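Local coordinates for protein arginase (Glaciozyma antarctica, PDB 5YNL) that probably hydrolyses arginine to ornithine and urea, as arginases do, in a cold-adapted form from a psychrophilic yeast, at residues C222-R234 and V265-R279. Sequence-based numbering, arbitrary orientation. Where two conformers were deposited one is given.
Sequences CLKPERIVYIGLR and VVEMALDHVNPDRTR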
loop_
_atom_site.group_PDB
_atom_site.type_symbol
_atom_site.label_atom_id
_atom_site.label_comp_id
_atom_site.label_asym_id
_atom_site.label_seq_id
_atom_site.Cartn_x
_atom_site.Cartn_y
_atom_site.Cartn_z
ATOM N N CYS A 222 -5.162 0.671 14.199
ATOM C CA CYS A 222 -6.331 0.225 13.458
ATOM C C CYS A 222 -6.096 -1.119 12.772
ATOM O O CYS A 222 -6.969 -1.624 12.056
ATOM C CB CYS A 222 -6.731 1.292 12.439
ATOM S SG CYS A 222 -5.440 1.697 11.223
ATOM N N LEU A 223 -4.915 -1.693 13.004
ATOM C CA LEU A 223 -4.485 -2.903 12.301
ATOM C C LEU A 223 -4.119 -4.042 13.252
ATOM O O LEU A 223 -3.127 -3.957 13.981
ATOM C CB LEU A 223 -3.276 -2.597 11.413
ATOM C CG LEU A 223 -2.795 -3.779 10.573
ATOM C CD1 LEU A 223 -3.676 -3.948 9.343
ATOM C CD2 LEU A 223 -1.336 -3.617 10.164
ATOM N N LYS A 224 -4.920 -5.105 13.233
ATOM C CA LYS A 224 -4.604 -6.330 13.958
ATOM C C LYS A 224 -3.506 -7.085 13.199
ATOM O O LYS A 224 -3.496 -7.085 11.966
ATOM C CB LYS A 224 -5.858 -7.198 14.081
ATOM C CG LYS A 224 -6.908 -6.698 15.094
ATOM C CD LYS A 224 -8.338 -7.089 14.660
ATOM C CE LYS A 224 -9.375 -6.954 15.791
ATOM N NZ LYS A 224 -9.415 -8.093 16.769
ATOM N N PRO A 225 -2.580 -7.731 13.925
ATOM C CA PRO A 225 -1.454 -8.451 13.311
ATOM C C PRO A 225 -1.856 -9.608 12.393
ATOM O O PRO A 225 -1.021 -10.080 11.612
ATOM C CB PRO A 225 -0.688 -9.004 14.525
ATOM C CG PRO A 225 -1.712 -9.034 15.658
ATOM C CD PRO A 225 -2.533 -7.799 15.398
ATOM N N GLU A 226 -3.098 -10.070 12.483
ATOM C CA GLU A 226 -3.557 -11.140 11.606
ATOM C C GLU A 226 -4.222 -10.561 10.359
ATOM O O GLU A 226 -4.723 -11.306 9.510
ATOM C CB GLU A 226 -4.548 -12.031 12.336
ATOM C CG GLU A 226 -5.833 -11.310 12.642
ATOM C CD GLU A 226 -6.028 -11.062 14.122
ATOM O OE1 GLU A 226 -5.019 -10.986 14.872
ATOM O OE2 GLU A 226 -7.202 -10.951 14.534
ATOM N N ARG A 227 -4.235 -9.234 10.258
ATOM C CA ARG A 227 -4.839 -8.565 9.110
ATOM C C ARG A 227 -3.770 -8.082 8.110
ATOM O O ARG A 227 -4.088 -7.625 7.018
ATOM C CB ARG A 227 -5.724 -7.396 9.582
ATOM C CG ARG A 227 -7.259 -7.607 9.511
ATOM C CD ARG A 227 -7.749 -8.867 10.205
ATOM N NE ARG A 227 -7.907 -9.985 9.265
ATOM C CZ ARG A 227 -8.495 -11.145 9.565
ATOM N NH1 ARG A 227 -8.989 -11.351 10.782
ATOM N NH2 ARG A 227 -8.596 -12.102 8.647
ATOM N N ILE A 228 -2.500 -8.201 8.474
ATOM C CA ILE A 228 -1.422 -7.807 7.565
ATOM C C ILE A 228 -0.655 -9.008 7.013
ATOM O O ILE A 228 -0.427 -9.988 7.736
ATOM C CB ILE A 228 -0.452 -6.760 8.203
ATOM C CG1 ILE A 228 0.737 -6.459 7.266
ATOM C CG2 ILE A 228 -0.017 -7.184 9.602
ATOM C CD1 ILE A 228 1.686 -5.346 7.755
ATOM N N VAL A 229 -0.295 -8.936 5.722
ATOM C CA VAL A 229 0.580 -9.929 5.111
ATOM C C VAL A 229 1.634 -9.243 4.238
ATOM O O VAL A 229 1.352 -8.229 3.566
ATOM C CB VAL A 229 -0.222 -11.046 4.358
ATOM C CG1 VAL A 229 -0.952 -10.486 3.145
ATOM C CG2 VAL A 229 0.683 -12.199 3.946
ATOM N N TYR A 230 2.856 -9.776 4.282
ATOM C CA TYR A 230 3.993 -9.204 3.582
ATOM C C TYR A 230 4.387 -10.105 2.401
ATOM O O TYR A 230 4.500 -11.339 2.541
ATOM C CB TYR A 230 5.190 -9.099 4.527
ATOM C CG TYR A 230 5.127 -8.005 5.566
ATOM C CD1 TYR A 230 5.461 -6.699 5.247
ATOM C CD2 TYR A 230 4.778 -8.280 6.877
ATOM C CE1 TYR A 230 5.423 -5.695 6.195
ATOM C CE2 TYR A 230 4.739 -7.272 7.841
ATOM C CZ TYR A 230 5.064 -5.985 7.485
ATOM O OH TYR A 230 5.027 -4.975 8.419
ATOM N N ILE A 231 4.602 -9.487 1.243
ATOM C CA ILE A 231 5.056 -10.184 0.051
ATOM C C ILE A 231 6.233 -9.423 -0.505
ATOM O O ILE A 231 6.114 -8.200 -0.739
ATOM C CB ILE A 231 3.965 -10.193 -1.026
ATOM C CG1 ILE A 231 2.757 -10.982 -0.513
ATOM C CG2 ILE A 231 4.499 -10.796 -2.324
ATOM C CD1 ILE A 231 1.477 -10.799 -1.315
ATOM N N GLY A 232 7.345 -10.128 -0.753
ATOM C CA GLY A 232 8.514 -9.549 -1.403
ATOM C C GLY A 232 9.687 -9.267 -0.478
ATOM O O GLY A 232 10.728 -8.765 -0.915
ATOM N N LEU A 233 9.526 -9.588 0.805
ATOM C CA LEU A 233 10.555 -9.302 1.806
ATOM C C LEU A 233 11.927 -9.920 1.466
ATOM O O LEU A 233 12.020 -11.049 0.934
ATOM C CB LEU A 233 10.103 -9.761 3.193
ATOM C CG LEU A 233 8.942 -9.027 3.876
ATOM C CD1 LEU A 233 8.717 -9.623 5.276
ATOM C CD2 LEU A 233 9.196 -7.530 3.980
ATOM N N ARG A 234 12.986 -9.160 1.734
ATOM C CA ARG A 234 14.341 -9.689 1.618
ATOM C C ARG A 234 15.283 -9.083 2.670
ATOM O O ARG A 234 15.822 -9.814 3.498
ATOM C CB ARG A 234 14.878 -9.617 0.175
ATOM C CG ARG A 234 15.239 -8.238 -0.315
ATOM C CD ARG A 234 14.485 -7.888 -1.558
ATOM N NE ARG A 234 15.382 -7.599 -2.663
ATOM C CZ ARG A 234 15.113 -6.727 -3.630
ATOM N NH1 ARG A 234 13.963 -6.061 -3.608
ATOM N NH2 ARG A 234 15.988 -6.522 -4.617
ATOM N N VAL A 265 1.652 -17.867 -3.854
ATOM C CA VAL A 265 1.920 -16.944 -2.772
ATOM C C VAL A 265 0.765 -15.965 -2.575
ATOM O O VAL A 265 0.347 -15.705 -1.433
ATOM C CB VAL A 265 3.245 -16.187 -2.961
ATOM C CG1 VAL A 265 3.268 -14.905 -2.117
ATOM C CG2 VAL A 265 4.423 -17.081 -2.593
ATOM N N VAL A 266 0.238 -15.427 -3.668
ATOM C CA VAL A 266 -0.844 -14.470 -3.533
ATOM C C VAL A 266 -2.106 -15.147 -3.003
ATOM O O VAL A 266 -2.838 -14.575 -2.215
ATOM C CB VAL A 266 -1.161 -13.747 -4.860
ATOM C CG1 VAL A 266 -2.391 -12.850 -4.681
ATOM C CG2 VAL A 266 0.045 -12.943 -5.281
ATOM N N GLU A 267 -2.352 -16.372 -3.421
ATOM C CA GLU A 267 -3.523 -17.072 -2.910
ATOM C C GLU A 267 -3.404 -17.390 -1.415
ATOM O O GLU A 267 -4.389 -17.278 -0.687
ATOM C CB GLU A 267 -3.845 -18.337 -3.720
ATOM C CG GLU A 267 -4.214 -18.049 -5.170
ATOM C CD GLU A 267 -5.345 -17.025 -5.339
ATOM O OE1 GLU A 267 -5.063 -15.818 -5.588
ATOM O OE2 GLU A 267 -6.528 -17.433 -5.246
ATOM N N MET A 268 -2.215 -17.767 -0.957
ATOM C CA MET A 268 -1.996 -18.040 0.464
ATOM C C MET A 268 -2.113 -16.751 1.283
ATOM O O MET A 268 -2.579 -16.760 2.431
ATOM C CB MET A 268 -0.611 -18.670 0.673
ATOM C CG MET A 268 -0.526 -20.135 0.259
ATOM S SD MET A 268 1.150 -20.812 0.321
ATOM C CE MET A 268 1.497 -20.831 2.072
ATOM N N ALA A 269 -1.695 -15.639 0.677
ATOM C CA ALA A 269 -1.751 -14.342 1.330
ATOM C C ALA A 269 -3.190 -13.965 1.476
ATOM O O ALA A 269 -3.623 -13.593 2.568
ATOM C CB ALA A 269 -1.007 -13.300 0.539
ATOM N N LEU A 270 -3.951 -14.068 0.392
ATOM C CA LEU A 270 -5.417 -13.851 0.478
ATOM C C LEU A 270 -6.089 -14.782 1.481
ATOM O O LEU A 270 -6.919 -14.337 2.286
ATOM C CB LEU A 270 -6.091 -13.950 -0.902
ATOM C CG LEU A 270 -5.791 -12.767 -1.835
ATOM C CD1 LEU A 270 -6.357 -13.019 -3.238
ATOM C CD2 LEU A 270 -6.372 -11.477 -1.258
ATOM N N ASP A 271 -5.732 -16.062 1.468
ATOM C CA ASP A 271 -6.354 -16.965 2.442
ATOM C C ASP A 271 -5.970 -16.647 3.877
ATOM O O ASP A 271 -6.687 -17.003 4.781
ATOM C CB ASP A 271 -6.065 -18.446 2.142
ATOM C CG ASP A 271 -6.566 -18.862 0.790
ATOM O OD1 ASP A 271 -7.360 -18.108 0.187
ATOM O OD2 ASP A 271 -6.159 -19.943 0.320
ATOM N N HIS A 272 -4.839 -15.991 4.100
ATOM C CA HIS A 272 -4.495 -15.695 5.485
ATOM C C HIS A 272 -5.272 -14.487 6.006
ATOM O O HIS A 272 -5.863 -14.561 7.078
ATOM C CB HIS A 272 -2.994 -15.500 5.684
ATOM C CG HIS A 272 -2.604 -15.280 7.109
ATOM N ND1 HIS A 272 -2.690 -16.269 8.066
ATOM C CD2 HIS A 272 -2.150 -14.178 7.752
ATOM C CE1 HIS A 272 -2.286 -15.794 9.230
ATOM N NE2 HIS A 272 -1.954 -14.525 9.068
ATOM N N VAL A 273 -5.303 -13.384 5.253
ATOM C CA VAL A 273 -5.950 -12.184 5.779
ATOM C C VAL A 273 -7.418 -12.081 5.373
ATOM O O VAL A 273 -8.183 -11.327 5.968
ATOM C CB VAL A 273 -5.190 -10.867 5.412
ATOM C CG1 VAL A 273 -3.811 -10.849 6.055
ATOM C CG2 VAL A 273 -5.091 -10.701 3.889
ATOM N N ASN A 274 -7.804 -12.847 4.358
ATOM C CA ASN A 274 -9.135 -12.693 3.772
ATOM C C ASN A 274 -9.763 -14.018 3.346
ATOM O O ASN A 274 -10.200 -14.148 2.197
ATOM C CB ASN A 274 -9.034 -11.767 2.552
ATOM C CG ASN A 274 -10.285 -10.962 2.327
ATOM O OD1 ASN A 274 -11.363 -11.286 2.865
ATOM N ND2 ASN A 274 -10.160 -9.895 1.530
ATOM N N PRO A 275 -9.825 -15.001 4.271
ATOM C CA PRO A 275 -10.193 -16.358 3.856
ATOM C C PRO A 275 -11.555 -16.440 3.167
ATOM O O PRO A 275 -11.667 -17.174 2.188
ATOM C CB PRO A 275 -10.221 -17.150 5.180
ATOM C CG PRO A 275 -10.436 -16.106 6.258
ATOM C CD PRO A 275 -9.678 -14.888 5.737
ATOM N N ASP A 276 -12.553 -15.708 3.655
ATOM C CA ASP A 276 -13.894 -15.729 3.063
ATOM C C ASP A 276 -14.097 -14.735 1.922
ATOM O O ASP A 276 -15.215 -14.570 1.446
ATOM C CB ASP A 276 -14.954 -15.432 4.133
ATOM C CG ASP A 276 -14.836 -16.328 5.317
ATOM O OD1 ASP A 276 -14.645 -17.549 5.129
ATOM O OD2 ASP A 276 -14.938 -15.806 6.443
ATOM N N ARG A 277 -13.030 -14.066 1.503
ATOM C CA ARG A 277 -13.129 -13.021 0.488
ATOM C C ARG A 277 -14.245 -12.011 0.759
ATOM O O ARG A 277 -14.968 -11.617 -0.168
ATOM C CB ARG A 277 -13.332 -13.621 -0.909
ATOM C CG ARG A 277 -12.181 -14.512 -1.395
ATOM C CD ARG A 277 -10.834 -13.810 -1.342
ATOM N NE ARG A 277 -9.806 -14.666 -1.929
ATOM C CZ ARG A 277 -9.183 -15.645 -1.279
ATOM N NH1 ARG A 277 -9.472 -15.888 -0.007
ATOM N NH2 ARG A 277 -8.278 -16.381 -1.898
ATOM N N THR A 278 -14.390 -11.578 2.008
ATOM C CA THR A 278 -15.399 -10.569 2.311
ATOM C C THR A 278 -14.833 -9.254 2.865
ATOM O O THR A 278 -15.571 -8.301 3.049
ATOM C CB THR A 278 -16.500 -11.120 3.237
ATOM O OG1 THR A 278 -15.899 -11.874 4.294
ATOM C CG2 THR A 278 -17.462 -12.017 2.461
ATOM N N ARG A 279 -13.530 -9.201 3.115
ATOM C CA ARG A 279 -12.886 -7.991 3.640
ATOM C C ARG A 279 -12.392 -7.049 2.544
ATOM O O ARG A 279 -11.833 -7.504 1.538
ATOM C CB ARG A 279 -11.690 -8.375 4.533
ATOM C CG ARG A 279 -12.070 -9.012 5.901
ATOM C CD ARG A 279 -10.838 -9.175 6.761
ATOM N NE ARG A 279 -11.058 -9.966 7.967
ATOM C CZ ARG A 279 -11.459 -9.477 9.142
ATOM N NH1 ARG A 279 -11.620 -10.295 10.166
ATOM N NH2 ARG A 279 -11.706 -8.186 9.297
HETATM O O HOH W 1 -0.977 -11.862 9.438
HETATM O O HOH W 2 -5.440 -13.931 9.642
#
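V229 and I231, alternate residues of strand 228-231, press on the helix ending at V273 and illustrate how a strand and a nearly antiparallel helix pack in an alpha/beta sandwich. The two axes approach to 8.4 Å. A269 is the shared apolar surface: its CB lies 3.8 Å from V229 CG1 and 4.0 Å from I231 CD1. With chi1 at 67°, CG1 sits between the backbone N and the carbonyl carbon, and both methyls of V229 rest on A269, CG1 also reaching V273. One helical turn later, V273 CG1 lies against V229 and against the backbone of R227 and I228, while V265 meets I231 at the other end.

Polar contacts gather where the helix stops. R227, its chain bent at chi2 and chi3, folds back so that NH2 donates to V273 O (2.8 Å, 157°); the acceptor lies near the guanidinium plane, but the donor stands above the carbonyl plane. The bond brings a positive group to the helix C-terminus, which would suit the helix dipole. Over one face of this guanidinium lies that of R279, the planes 31° apart; R279 turns NH2 to E171 in a salt bridge, which probably eases the meeting of like charges. Two waters complete the link, one joining E226 O to H272 O, the other P225 O and I228 O to H272 NE2. Beyond the helix, the N274 side chain holds R279 by its backbone N and O, closing the loop that leads from the helix end to this arginine.

Strand 228-233 runs between strands 173-177 and 250-253 of the parallel arginase sheet. V229 and I231 also touch I175 of the former, V273 touches C173, H272 reaches K250 of the latter, and helix 308-320 flanks I231 through I314.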